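Local coordinates for protein prolyl 4-hydroxylase (Phytophthora capsici LT1534, PDB 6IUQ) that probably hydroxylates proline residues as an iron(II)- and 2-oxoglutarate-dependent dioxygenase built on a double-stranded beta-helix core, at residues 179-191 / 213-225. Numbering follows the deposited sequence.
With FE2 (Fe (II) ion), chain C.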
ATOM      1  N   LYS A 179     -16.107  -3.084  12.457  1.00 31.91           N
ATOM      2  CA  LYS A 179     -17.286  -2.223  12.478  1.00 38.46           C
ATOM      3  C   LYS A 179     -16.846  -0.773  12.386  1.00 38.90           C
ATOM      4  O   LYS A 179     -15.713  -0.439  12.752  1.00 34.88           O
ATOM      5  CB  LYS A 179     -18.113  -2.438  13.759  1.00 45.67           C
ATOM      6  CG  LYS A 179     -17.356  -2.051  15.032  1.00 51.60           C
ATOM      7  CD  LYS A 179     -18.104  -2.393  16.324  1.00 56.10           C
ATOM      8  CE  LYS A 179     -17.282  -1.957  17.539  1.00 62.57           C
ATOM      9  NZ  LYS A 179     -17.146  -0.459  17.580  1.00 53.84           N
ATOM     10  N   GLU A 180     -17.740   0.080  11.891  1.00 40.59           N
ATOM     11  CA  GLU A 180     -17.501   1.519  11.876  1.00 44.48           C
ATOM     12  C   GLU A 180     -17.072   1.982  13.263  1.00 43.45           C
ATOM     13  O   GLU A 180     -17.687   1.612  14.261  1.00 44.65           O
ATOM     14  CB  GLU A 180     -18.750   2.263  11.426  1.00 44.78           C
ATOM     15  CG  GLU A 180     -18.472   3.406  10.460  1.00 59.99           C
ATOM     16  CD  GLU A 180     -19.671   4.332  10.304  1.00 75.06           C
ATOM     17  OE1 GLU A 180     -19.666   5.423  10.918  1.00 76.77           O
ATOM     18  OE2 GLU A 180     -20.625   3.961   9.581  1.00 78.59           O
ATOM     19  N   GLY A 181     -15.984   2.743  13.327  1.00 41.93           N
ATOM     20  CA  GLY A 181     -15.440   3.171  14.603  1.00 35.11           C
ATOM     21  C   GLY A 181     -14.242   2.353  15.046  1.00 38.10           C
ATOM     22  O   GLY A 181     -13.438   2.829  15.852  1.00 38.91           O
ATOM     23  N   ASP A 182     -14.107   1.127  14.534  1.00 36.94           N
ATOM     24  CA  ASP A 182     -12.914   0.326  14.828  1.00 32.29           C
ATOM     25  C   ASP A 182     -11.674   1.014  14.278  1.00 33.28           C
ATOM     26  O   ASP A 182     -10.572   0.800  14.775  1.00 35.90           O
ATOM     27  CB  ASP A 182     -13.003  -1.086  14.240  1.00 32.53           C
ATOM     28  CG  ASP A 182     -13.991  -1.977  14.976  1.00 45.63           C
ATOM     29  OD1 ASP A 182     -14.329  -1.676  16.148  1.00 49.04           O
ATOM     30  OD2 ASP A 182     -14.413  -2.995  14.381  1.00 45.49           O
ATOM     31  N   GLY A 183     -11.859   1.840  13.250  1.00 32.84           N
ATOM     32  CA  GLY A 183     -10.749   2.551  12.638  1.00 30.12           C
ATOM     33  C   GLY A 183      -9.829   1.595  11.905  1.00 31.42           C
ATOM     34  O   GLY A 183     -10.237   0.486  11.535  1.00 27.91           O
ATOM     35  N   GLY A 184      -8.583   2.013  11.714  1.00 32.63           N
ATOM     36  CA  GLY A 184      -7.611   1.209  10.999  1.00 29.93           C
ATOM     37  C   GLY A 184      -7.759   1.148   9.482  1.00 26.92           C
ATOM     38  O   GLY A 184      -7.083   0.338   8.835  1.00 22.76           O
ATOM     39  N   GLU A 185      -8.624   1.988   8.910  1.00 22.70           N
ATOM     40  CA  GLU A 185      -8.765   2.042   7.459  1.00 24.83           C
ATOM     41  C   GLU A 185      -7.491   2.555   6.801  1.00 25.21           C
ATOM     42  O   GLU A 185      -6.704   3.304   7.408  1.00 22.76           O
ATOM     43  CB  GLU A 185      -9.929   2.943   7.027  1.00 22.40           C
ATOM     44  CG  GLU A 185     -11.295   2.607   7.608  1.00 26.17           C
ATOM     45  CD  GLU A 185     -11.635   3.442   8.834  1.00 32.54           C
ATOM     46  OE1 GLU A 185     -10.701   3.833   9.572  1.00 31.18           O
ATOM     47  OE2 GLU A 185     -12.840   3.706   9.057  1.00 36.25           O
ATOM     48  N   VAL A 186      -7.295   2.147   5.554  1.00 19.94           N
ATOM     49  CA  VAL A 186      -6.260   2.741   4.740  1.00 21.59           C
ATOM     50  C   VAL A 186      -6.955   3.797   3.902  1.00 19.18           C
ATOM     51  O   VAL A 186      -8.012   3.539   3.321  1.00 17.90           O
ATOM     52  CB  VAL A 186      -5.511   1.704   3.869  1.00 21.73           C
ATOM     53  CG1 VAL A 186      -6.461   0.959   2.955  1.00 22.13           C
ATOM     54  CG2 VAL A 186      -4.382   2.377   3.058  1.00 19.08           C
ATOM     55  N   GLN A 187      -6.407   5.011   3.923  1.00 18.25           N
ATOM     56  CA  GLN A 187      -6.932   6.104   3.117  1.00 15.57           C
ATOM     57  C   GLN A 187      -5.992   6.320   1.946  1.00 17.00           C
ATOM     58  O   GLN A 187      -4.797   6.580   2.132  1.00 18.41           O
ATOM     59  CB  GLN A 187      -7.086   7.390   3.943  1.00 16.45           C
ATOM     60  CG  GLN A 187      -7.784   8.537   3.206  1.00 21.98           C
ATOM     61  CD  GLN A 187      -8.193   9.690   4.136  1.00 24.96           C
ATOM     62  OE1 GLN A 187      -7.394  10.192   4.919  1.00 24.29           O
ATOM     63  NE2 GLN A 187      -9.447  10.086   4.062  1.00 27.40           N
ATOM     64  N   LEU A 188      -6.539   6.178   0.741  1.00 17.11           N
ATOM     65  CA  LEU A 188      -5.795   6.338  -0.494  1.00 20.77           C
ATOM     66  C   LEU A 188      -6.036   7.725  -1.042  1.00 20.11           C
ATOM     67  O   LEU A 188      -7.138   8.260  -0.906  1.00 18.33           O
ATOM     68  CB  LEU A 188      -6.219   5.291  -1.536  1.00 21.94           C
ATOM     69  CG  LEU A 188      -6.283   3.829  -1.081  1.00 24.04           C
ATOM     70  CD1 LEU A 188      -6.950   2.967  -2.157  1.00 25.42           C
ATOM     71  CD2 LEU A 188      -4.905   3.293  -0.745  1.00 18.37           C
ATOM     72  N   PHE A 189      -5.010   8.300  -1.669  1.00 15.07           N
ATOM     73  CA  PHE A 189      -5.145   9.602  -2.315  1.00 20.15           C
ATOM     74  C   PHE A 189      -4.745   9.531  -3.782  1.00 17.26           C
ATOM     75  O   PHE A 189      -3.655   9.974  -4.142  1.00 19.46           O
ATOM     76  CB  PHE A 189      -4.277  10.665  -1.618  1.00 18.62           C
ATOM     77  CG  PHE A 189      -4.649  10.925  -0.191  1.00 17.24           C
ATOM     78  CD1 PHE A 189      -5.721  11.749   0.125  1.00 22.46           C
ATOM     79  CD2 PHE A 189      -3.913  10.362   0.847  1.00 19.09           C
ATOM     80  CE1 PHE A 189      -6.068  12.012   1.467  1.00 21.40           C
ATOM     81  CE2 PHE A 189      -4.249  10.617   2.191  1.00 25.30           C
ATOM     82  CZ  PHE A 189      -5.337  11.442   2.495  1.00 24.17           C
ATOM     83  N   PRO A 190      -5.606   8.953  -4.629  1.00 21.55           N
ATOM     84  CA  PRO A 190      -5.324   9.023  -6.072  1.00 23.01           C
ATOM     85  C   PRO A 190      -5.109  10.497  -6.429  1.00 22.14           C
ATOM     86  O   PRO A 190      -5.959  11.320  -6.072  1.00 20.66           O
ATOM     87  CB  PRO A 190      -6.593   8.446  -6.727  1.00 16.47           C
ATOM     88  CG  PRO A 190      -7.306   7.728  -5.632  1.00 21.36           C
ATOM     89  CD  PRO A 190      -6.924   8.364  -4.332  1.00 18.45           C
ATOM     90  N   PHE A 191      -3.989  10.822  -7.073  1.00 16.57           N
ATOM     91  CA  PHE A 191      -3.465  12.188  -7.048  1.00 20.09           C
ATOM     92  C   PHE A 191      -4.475  13.184  -7.631  1.00 23.39           C
ATOM     93  O   PHE A 191      -4.922  13.037  -8.774  1.00 22.14           O
ATOM     94  CB  PHE A 191      -2.119  12.252  -7.803  1.00 22.41           C
ATOM     95  CG  PHE A 191      -1.216  13.408  -7.388  1.00 16.30           C
ATOM     96  CD1 PHE A 191      -0.695  13.478  -6.109  1.00 21.14           C
ATOM     97  CD2 PHE A 191      -0.874  14.396  -8.290  1.00 18.61           C
ATOM     98  CE1 PHE A 191       0.139  14.515  -5.735  1.00 21.65           C
ATOM     99  CE2 PHE A 191      -0.037  15.452  -7.915  1.00 16.52           C
ATOM    100  CZ  PHE A 191       0.465  15.505  -6.643  1.00 18.89           C
HETATM  101  N   MSE A 213       0.991   5.741  -5.585  1.00 15.21           N
HETATM  102  CA  MSE A 213      -0.231   5.855  -4.799  1.00 14.97           C
HETATM  103  C   MSE A 213       0.029   6.379  -3.383  1.00 13.72           C
HETATM  104  O   MSE A 213       0.490   5.647  -2.504  1.00 16.36           O
HETATM  105  CB  MSE A 213      -0.954   4.508  -4.730  1.00 13.44           C
HETATM  106  CG  MSE A 213      -2.220   4.539  -3.919  1.00 13.70           C
HETATM  107 SE   MSE A 213      -3.518   5.879  -4.571  1.00 48.83          SE
HETATM  108  CE  MSE A 213      -3.697   5.294  -6.421  1.00 21.55           C
ATOM    109  N   LEU A 214      -0.294   7.645  -3.163  1.00 15.14           N
ATOM    110  CA  LEU A 214      -0.155   8.257  -1.842  1.00 18.30           C
ATOM    111  C   LEU A 214      -1.186   7.642  -0.899  1.00 15.72           C
ATOM    112  O   LEU A 214      -2.335   7.399  -1.298  1.00 18.35           O
ATOM    113  CB  LEU A 214      -0.322   9.791  -1.925  1.00 17.55           C
ATOM    114  CG  LEU A 214      -0.173  10.559  -0.603  1.00 17.04           C
ATOM    115  CD1 LEU A 214       1.271  10.551  -0.123  1.00 13.63           C
ATOM    116  CD2 LEU A 214      -0.704  11.986  -0.703  1.00 12.50           C
ATOM    117  N   HIS A 215      -0.790   7.354   0.338  1.00 13.91           N
ATOM    118  CA  HIS A 215      -1.744   6.782   1.300  1.00 15.46           C
ATOM    119  C   HIS A 215      -1.292   7.002   2.728  1.00 14.40           C
ATOM    120  O   HIS A 215      -0.182   7.454   2.978  1.00 15.07           O
ATOM    121  CB  HIS A 215      -1.953   5.278   1.063  1.00 10.01           C
ATOM    122  CG  HIS A 215      -0.710   4.458   1.229  1.00 15.02           C
ATOM    123  ND1 HIS A 215       0.290   4.424   0.283  1.00 12.92           N
ATOM    124  CD2 HIS A 215      -0.302   3.653   2.240  1.00 10.21           C
ATOM    125  CE1 HIS A 215       1.253   3.618   0.693  1.00 11.85           C
ATOM    126  NE2 HIS A 215       0.928   3.146   1.888  1.00 18.43           N
ATOM    127  N   ARG A 216      -2.190   6.708   3.656  1.00 17.24           N
ATOM    128  CA  ARG A 216      -1.871   6.662   5.068  1.00 16.28           C
ATOM    129  C   ARG A 216      -2.832   5.684   5.702  1.00 21.82           C
ATOM    130  O   ARG A 216      -3.876   5.332   5.123  1.00 19.66           O
ATOM    131  CB  ARG A 216      -1.993   8.047   5.729  1.00 21.55           C
ATOM    132  CG  ARG A 216      -3.441   8.574   5.814  1.00 19.18           C
ATOM    133  CD  ARG A 216      -3.513   9.976   6.414  1.00 24.46           C
ATOM    134  NE  ARG A 216      -4.839  10.597   6.224  1.00 31.60           N
ATOM    135  CZ  ARG A 216      -5.118  11.883   6.457  1.00 29.34           C
ATOM    136  NH1 ARG A 216      -4.173  12.724   6.896  1.00 26.63           N
ATOM    137  NH2 ARG A 216      -6.345  12.334   6.250  1.00 26.35           N
ATOM    138  N   VAL A 217      -2.484   5.253   6.907  1.00 27.99           N
ATOM    139  CA  VAL A 217      -3.354   4.413   7.703  1.00 19.04           C
ATOM    140  C   VAL A 217      -4.009   5.274   8.788  1.00 26.02           C
ATOM    141  O   VAL A 217      -3.338   6.061   9.445  1.00 26.29           O
ATOM    142  CB  VAL A 217      -2.551   3.239   8.306  1.00 26.97           C
ATOM    143  CG1 VAL A 217      -3.390   2.440   9.261  1.00 28.91           C
ATOM    144  CG2 VAL A 217      -2.004   2.325   7.184  1.00 16.04           C
ATOM    145  N   LEU A 218      -5.325   5.149   8.960  1.00 26.80           N
ATOM    146  CA  LEU A 218      -6.031   5.892  10.010  1.00 30.03           C
ATOM    147  C   LEU A 218      -5.874   5.171  11.351  1.00 30.20           C
ATOM    148  O   LEU A 218      -5.595   3.968  11.381  1.00 28.11           O
ATOM    149  CB  LEU A 218      -7.514   6.078   9.653  1.00 22.23           C
ATOM    150  CG  LEU A 218      -7.707   6.780   8.301  1.00 24.94           C
ATOM    151  CD1 LEU A 218      -9.153   7.095   8.030  1.00 19.55           C
ATOM    152  CD2 LEU A 218      -6.877   8.060   8.256  1.00 24.82           C
ATOM    153  N   PRO A 219      -6.003   5.917  12.465  1.00 36.19           N
ATOM    154  CA  PRO A 219      -5.852   5.329  13.803  1.00 29.25           C
ATOM    155  C   PRO A 219      -6.836   4.206  14.042  1.00 32.88           C
ATOM    156  O   PRO A 219      -8.000   4.296  13.651  1.00 32.30           O
ATOM    157  CB  PRO A 219      -6.148   6.498  14.750  1.00 32.13           C
ATOM    158  CG  PRO A 219      -5.847   7.735  13.945  1.00 38.80           C
ATOM    159  CD  PRO A 219      -6.214   7.378  12.520  1.00 35.57           C
ATOM    160  N   SER A 220      -6.355   3.161  14.697  1.00 35.13           N
ATOM    161  CA  SER A 220      -7.169   2.028  15.057  1.00 40.05           C
ATOM    162  C   SER A 220      -7.511   2.086  16.544  1.00 43.31           C
ATOM    163  O   SER A 220      -6.669   2.438  17.371  1.00 45.08           O
ATOM    164  CB  SER A 220      -6.435   0.725  14.722  1.00 41.04           C
ATOM    165  OG  SER A 220      -7.335  -0.383  14.685  1.00 44.97           O
ATOM    166  N   HIS A 221      -8.748   1.732  16.874  1.00 42.66           N
ATOM    167  CA  HIS A 221      -9.192   1.685  18.259  1.00 46.53           C
ATOM    168  C   HIS A 221      -9.383   0.246  18.704  1.00 48.46           C
ATOM    169  O   HIS A 221      -9.895  -0.015  19.789  1.00 62.18           O
ATOM    170  CB  HIS A 221     -10.482   2.478  18.417  1.00 45.93           C
ATOM    171  CG  HIS A 221     -10.394   3.858  17.850  1.00 53.98           C
ATOM    172  ND1 HIS A 221     -11.263   4.327  16.888  1.00 52.81           N
ATOM    173  CD2 HIS A 221      -9.514   4.861  18.086  1.00 54.84           C
ATOM    174  CE1 HIS A 221     -10.930   5.566  16.567  1.00 56.76           C
ATOM    175  NE2 HIS A 221      -9.870   5.912  17.278  1.00 55.53           N
ATOM    176  N   ALA A 222      -8.960  -0.680  17.852  1.00 46.00           N
ATOM    177  CA  ALA A 222      -9.047  -2.109  18.127  1.00 47.12           C
ATOM    178  C   ALA A 222      -7.798  -2.793  17.590  1.00 47.10           C
ATOM    179  O   ALA A 222      -7.060  -2.196  16.804  1.00 46.45           O
ATOM    180  CB  ALA A 222     -10.301  -2.707  17.496  1.00 42.73           C
ATOM    181  N   GLU A 223      -7.554  -4.027  18.029  1.00 48.61           N
ATOM    182  CA  GLU A 223      -6.455  -4.834  17.502  1.00 46.33           C
ATOM    183  C   GLU A 223      -6.646  -5.013  15.992  1.00 43.13           C
ATOM    184  O   GLU A 223      -7.758  -5.263  15.527  1.00 38.58           O
ATOM    185  CB  GLU A 223      -6.385  -6.193  18.205  1.00 38.11           C
ATOM    186  CG  GLU A 223      -5.110  -6.978  17.908  1.00 50.90           C
ATOM    187  CD  GLU A 223      -5.107  -8.373  18.531  1.00 53.60           C
ATOM    188  OE1 GLU A 223      -6.093  -9.121  18.331  1.00 49.57           O
ATOM    189  OE2 GLU A 223      -4.111  -8.721  19.210  1.00 51.84           O
ATOM    190  N   ARG A 224      -5.560  -4.861  15.239  1.00 35.70           N
ATOM    191  CA  ARG A 224      -5.600  -4.861  13.778  1.00 37.44           C
ATOM    192  C   ARG A 224      -4.437  -5.681  13.238  1.00 34.46           C
ATOM    193  O   ARG A 224      -3.271  -5.372  13.500  1.00 31.78           O
ATOM    194  CB  ARG A 224      -5.546  -3.419  13.230  1.00 34.57           C
ATOM    195  CG  ARG A 224      -5.631  -3.234  11.692  1.00 32.35           C
ATOM    196  CD  ARG A 224      -5.126  -1.821  11.329  1.00 33.29           C
ATOM    197  NE  ARG A 224      -5.428  -1.324   9.983  1.00 26.50           N
ATOM    198  CZ  ARG A 224      -4.505  -1.142   9.037  1.00 34.68           C
ATOM    199  NH1 ARG A 224      -3.234  -1.442   9.288  1.00 26.05           N
ATOM    200  NH2 ARG A 224      -4.844  -0.664   7.837  1.00 29.92           N
ATOM    201  N   TYR A 225      -4.762  -6.739  12.502  1.00 33.90           N
ATOM    202  CA  TYR A 225      -3.757  -7.537  11.807  1.00 29.19           C
ATOM    203  C   TYR A 225      -3.812  -7.257  10.318  1.00 30.56           C
ATOM    204  O   TYR A 225      -4.899  -7.106   9.744  1.00 28.67           O
ATOM    205  CB  TYR A 225      -3.972  -9.026  12.038  1.00 30.36           C
ATOM    206  CG  TYR A 225      -3.448  -9.580  13.341  1.00 38.10           C
ATOM    207  CD1 TYR A 225      -2.122  -9.991  13.460  1.00 34.47           C
ATOM    208  CD2 TYR A 225      -4.281  -9.734  14.439  1.00 32.69           C
ATOM    209  CE1 TYR A 225      -1.644 -10.518  14.639  1.00 35.08           C
ATOM    210  CE2 TYR A 225      -3.811 -10.264  15.627  1.00 33.05           C
ATOM    211  CZ  TYR A 225      -2.494 -10.657  15.720  1.00 41.72           C
ATOM    212  OH  TYR A 225      -2.013 -11.192  16.900  1.00 45.45           O
TER
HETATM  213 FE   FE2 C 401       2.321   2.004   3.356  1.00 20.00          FE
HETATM  214  O   HOH W   1      -1.326   9.106  -5.100  1.00 14.61           O
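Gln-187 and Arg-216 face each other as a hydrogen-bonded antiparallel pair, and their torsions lay the two chains side by side: CG of Gln-187 stands anti to its own N (chi1 -173°), whereas CG of Arg-216 sits between N and the carbonyl carbon (chi1 68°). Gln-187 OE1 thus meets the guanidinium edge nearly in plane, 2.9 Å from Arg-216 NE and 2.7 Å from Arg-216 NH2. Glutamine suits this place because its neutral carbonyl can accept two N-H groups, and the double grip restrains the guanidinium's rotation. The flat Phe-189 ring can set its edge against that group's face, CZ lying 3.9 Å from Arg-216 NE with the planes 71° apart; it also packs against Leu-214 CD2. Backbone bonds between Gln-187 and Arg-216 help join strands 186-189 and 214-217, as does Phe-189 N to Leu-214 O; Leu-218 N to Glu-185 O continues the pairing just beyond.

On the other face lie Val-186, Leu-188, Val-217 and His-215. Histidine offers NE2 to the iron (2.3 Å) while ND1 donates in the ring plane to Met-213 O, a bond that probably helps hold the ring's rotation, with NE2 turned to the metal.

Beyond the strands, Gly-183 and Gly-184, with positive phi and no side chain, let the backbones come close: Gly-183 CA lies against Pro-219 O, Gly-184 CA against Leu-218 O. Gly-181 O, in the type II turn 179-182, accepts an almost straight bond from His-221 ND1 (2.8 Å).

Strand 186-189 lies between 214-217 and 196-198 in a three-stranded antiparallel sheet. His-156 and Asp-158 complete the protein's iron ligands, helix 276-287 covers the Phe-189, Leu-214 and Arg-216 side, and Arg-224, in strand 224-232 of the larger sheet beside 139-146, gives weak bonds from NE and NH2 to Gly-184 O.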